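Local atomic coordinates of GTP-binding protein (Pyrococcus horikoshii, PDB entry 1WXQ), a protein that probably binds GTP, as a member of the Obg-like GTPases that carry a TGS domain, though its cellular role is not established. Residues Gln60-Arg65 against Pro321-His326. Residues are numbered along the deposited sequence; the frame is centred on the assembly and turned at random.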
loop_
_atom_site.group_PDB
_atom_site.type_symbol
_atom_site.label_atom_id
_atom_site.label_comp_id
_atom_site.label_asym_id
_atom_site.label_seq_id
_atom_site.Cartn_x
_atom_site.Cartn_y
_atom_site.Cartn_z
ATOM N N GLN A 60 -9.145 18.238 9.028
ATOM C CA GLN A 60 -10.016 18.422 7.879
ATOM C C GLN A 60 -9.915 17.258 6.897
ATOM O O GLN A 60 -10.939 16.709 6.475
ATOM C CB GLN A 60 -9.690 19.741 7.175
ATOM C CG GLN A 60 -9.636 20.933 8.123
ATOM C CD GLN A 60 -9.823 22.265 7.411
ATOM O OE1 GLN A 60 -9.757 23.331 8.038
ATOM N NE2 GLN A 60 -10.063 22.214 6.100
ATOM N N ASN A 61 -8.695 16.867 6.532
ATOM C CA ASN A 61 -8.646 15.755 5.592
ATOM C C ASN A 61 -8.572 14.413 6.323
ATOM O O ASN A 61 -8.723 13.343 5.747
ATOM C CB ASN A 61 -7.457 15.974 4.655
ATOM C CG ASN A 61 -6.210 16.226 5.464
ATOM O OD1 ASN A 61 -6.199 16.110 6.687
ATOM N ND2 ASN A 61 -5.133 16.598 4.751
ATOM N N TYR A 62 -8.294 14.494 7.638
ATOM C CA TYR A 62 -8.195 13.273 8.428
ATOM C C TYR A 62 -9.075 13.289 9.680
ATOM O O TYR A 62 -10.169 13.835 9.705
ATOM C CB TYR A 62 -6.725 13.126 8.820
ATOM C CG TYR A 62 -6.346 14.204 9.772
ATOM C CD1 TYR A 62 -6.304 15.527 9.341
ATOM C CD2 TYR A 62 -5.984 13.894 11.084
ATOM C CE1 TYR A 62 -5.912 16.533 10.213
ATOM C CE2 TYR A 62 -5.581 14.897 11.952
ATOM C CZ TYR A 62 -5.539 16.210 11.518
ATOM O OH TYR A 62 -5.152 17.216 12.382
ATOM N N GLU A 63 -8.572 12.621 10.735
ATOM C CA GLU A 63 -9.336 12.553 11.976
ATOM C C GLU A 63 -8.435 12.244 13.175
ATOM O O GLU A 63 -7.587 11.363 13.135
ATOM C CB GLU A 63 -10.397 11.459 11.824
ATOM C CG GLU A 63 -10.996 11.031 13.165
ATOM C CD GLU A 63 -11.881 9.822 12.957
ATOM O OE1 GLU A 63 -12.353 9.625 11.847
ATOM O OE2 GLU A 63 -12.096 9.084 13.917
ATOM N N TYR A 64 -8.721 13.005 14.231
ATOM C CA TYR A 64 -8.009 12.845 15.497
ATOM C C TYR A 64 -8.699 11.760 16.303
ATOM O O TYR A 64 -9.902 11.539 16.148
ATOM C CB TYR A 64 -8.015 14.142 16.309
ATOM C CG TYR A 64 -6.986 14.158 17.422
ATOM C CD1 TYR A 64 -7.230 14.829 18.619
ATOM C CD2 TYR A 64 -5.753 13.523 17.266
ATOM C CE1 TYR A 64 -6.270 14.863 19.634
ATOM C CE2 TYR A 64 -4.789 13.553 18.269
ATOM C CZ TYR A 64 -5.053 14.222 19.451
ATOM O OH TYR A 64 -4.106 14.246 20.450
ATOM N N ARG A 65 -7.946 11.095 17.176
ATOM C CA ARG A 65 -8.505 10.014 17.983
ATOM C C ARG A 65 -7.465 9.517 18.991
ATOM O O ARG A 65 -6.466 8.896 18.623
ATOM C CB ARG A 65 -8.940 8.875 17.049
ATOM C CG ARG A 65 -10.252 8.179 17.389
ATOM C CD ARG A 65 -10.862 7.573 16.118
ATOM N NE ARG A 65 -11.760 6.452 16.388
ATOM C CZ ARG A 65 -12.504 5.847 15.464
ATOM N NH1 ARG A 65 -12.462 6.262 14.205
ATOM N NH2 ARG A 65 -13.284 4.823 15.798
ATOM N N PRO A 321 3.756 10.320 7.334
ATOM C CA PRO A 321 2.804 11.429 7.514
ATOM C C PRO A 321 3.556 12.775 7.617
ATOM O O PRO A 321 4.631 12.849 8.205
ATOM C CB PRO A 321 2.080 11.076 8.824
ATOM C CG PRO A 321 2.475 9.635 9.116
ATOM C CD PRO A 321 3.876 9.532 8.569
ATOM N N VAL A 322 2.985 13.829 7.042
ATOM C CA VAL A 322 3.601 15.153 7.059
ATOM C C VAL A 322 2.507 16.223 7.096
ATOM O O VAL A 322 1.522 16.135 6.370
ATOM C CB VAL A 322 4.493 15.341 5.803
ATOM C CG1 VAL A 322 4.939 16.790 5.671
ATOM C CG2 VAL A 322 5.698 14.422 5.892
ATOM N N TYR A 323 2.685 17.235 7.937
ATOM C CA TYR A 323 1.681 18.295 8.089
ATOM C C TYR A 323 2.161 19.701 7.767
ATOM O O TYR A 323 3.057 20.216 8.432
ATOM C CB TYR A 323 1.149 18.324 9.526
ATOM C CG TYR A 323 0.523 17.037 10.009
ATOM C CD1 TYR A 323 1.305 15.927 10.329
ATOM C CD2 TYR A 323 -0.854 16.951 10.203
ATOM C CE1 TYR A 323 0.727 14.765 10.840
ATOM C CE2 TYR A 323 -1.439 15.796 10.713
ATOM C CZ TYR A 323 -0.647 14.710 11.034
ATOM O OH TYR A 323 -1.238 13.586 11.573
ATOM N N PRO A 324 1.558 20.345 6.751
ATOM C CA PRO A 324 1.915 21.706 6.339
ATOM C C PRO A 324 1.086 22.734 7.095
ATOM O O PRO A 324 -0.139 22.611 7.196
ATOM C CB PRO A 324 1.590 21.707 4.859
ATOM C CG PRO A 324 0.353 20.903 4.824
ATOM C CD PRO A 324 0.696 19.719 5.731
ATOM N N VAL A 325 1.765 23.751 7.612
ATOM C CA VAL A 325 1.118 24.817 8.361
ATOM C C VAL A 325 1.385 26.178 7.726
ATOM O O VAL A 325 2.142 26.291 6.755
ATOM C CB VAL A 325 1.626 24.856 9.822
ATOM C CG1 VAL A 325 1.175 23.600 10.564
ATOM C CG2 VAL A 325 3.144 24.968 9.840
ATOM N N HIS A 326 0.760 27.208 8.293
ATOM C CA HIS A 326 0.917 28.577 7.817
ATOM C C HIS A 326 1.792 29.275 8.860
ATOM O O HIS A 326 2.581 30.160 8.554
ATOM C CB HIS A 326 -0.456 29.193 7.535
ATOM C CG HIS A 326 -0.403 30.511 6.823
ATOM N ND1 HIS A 326 -1.504 31.332 6.700
ATOM C CD2 HIS A 326 0.606 31.133 6.168
ATOM C CE1 HIS A 326 -1.175 32.403 6.000
ATOM N NE2 HIS A 326 0.100 32.306 5.664
#
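Y62 and Y323 meet as a T-shaped aromatic pair, and this one pair of rings makes up the whole contact between 60-65 and 321-326. Y323 supplies the edge and Y62 the face. The ring centroids lie 5.9 Å apart and the planes stand at 78°; the side chains also cross at about a right angle. The nearest approach, 4.2 Å, runs from CE2 of Y323 to CZ of Y62. CE2 sits above the Y62 plane but is displaced toward the hydroxyl-bearing rim. The bond from CA to CB of Y62 points toward the strand; with chi1 at 68°, CG lies between the backbone N and the carbonyl carbon, leaving the ring across that direction, one face turned to Y323. The pair illustrates how two tyrosines can join separate parts of a fold through their carbon atoms, while the hydroxyl of Y62 is hydrogen-bonded to the backbone O of L339.

A charged interaction lies apart from the rings, within 60-65 itself. NH1 of R65 forms a salt bridge with OE2 of E63 at 2.9 Å, meeting the carboxylate on its syn side but out of its plane, tilted also from the guanidinium plane, with 134° at the hydrogen.

Both tyrosines are buried, and H48 also meets the Y323 ring, while P49, A69 and V342 touch its side chain. Strand 319-325 lies in a four-stranded mixed sheet between strands 343-346 and 388-394, both in the TGS region. The tyrosine pair thus bridges that sheet to the loop leading into strand 64-65, which pairs antiparallel with strand 68-77 of the GTPase sheet.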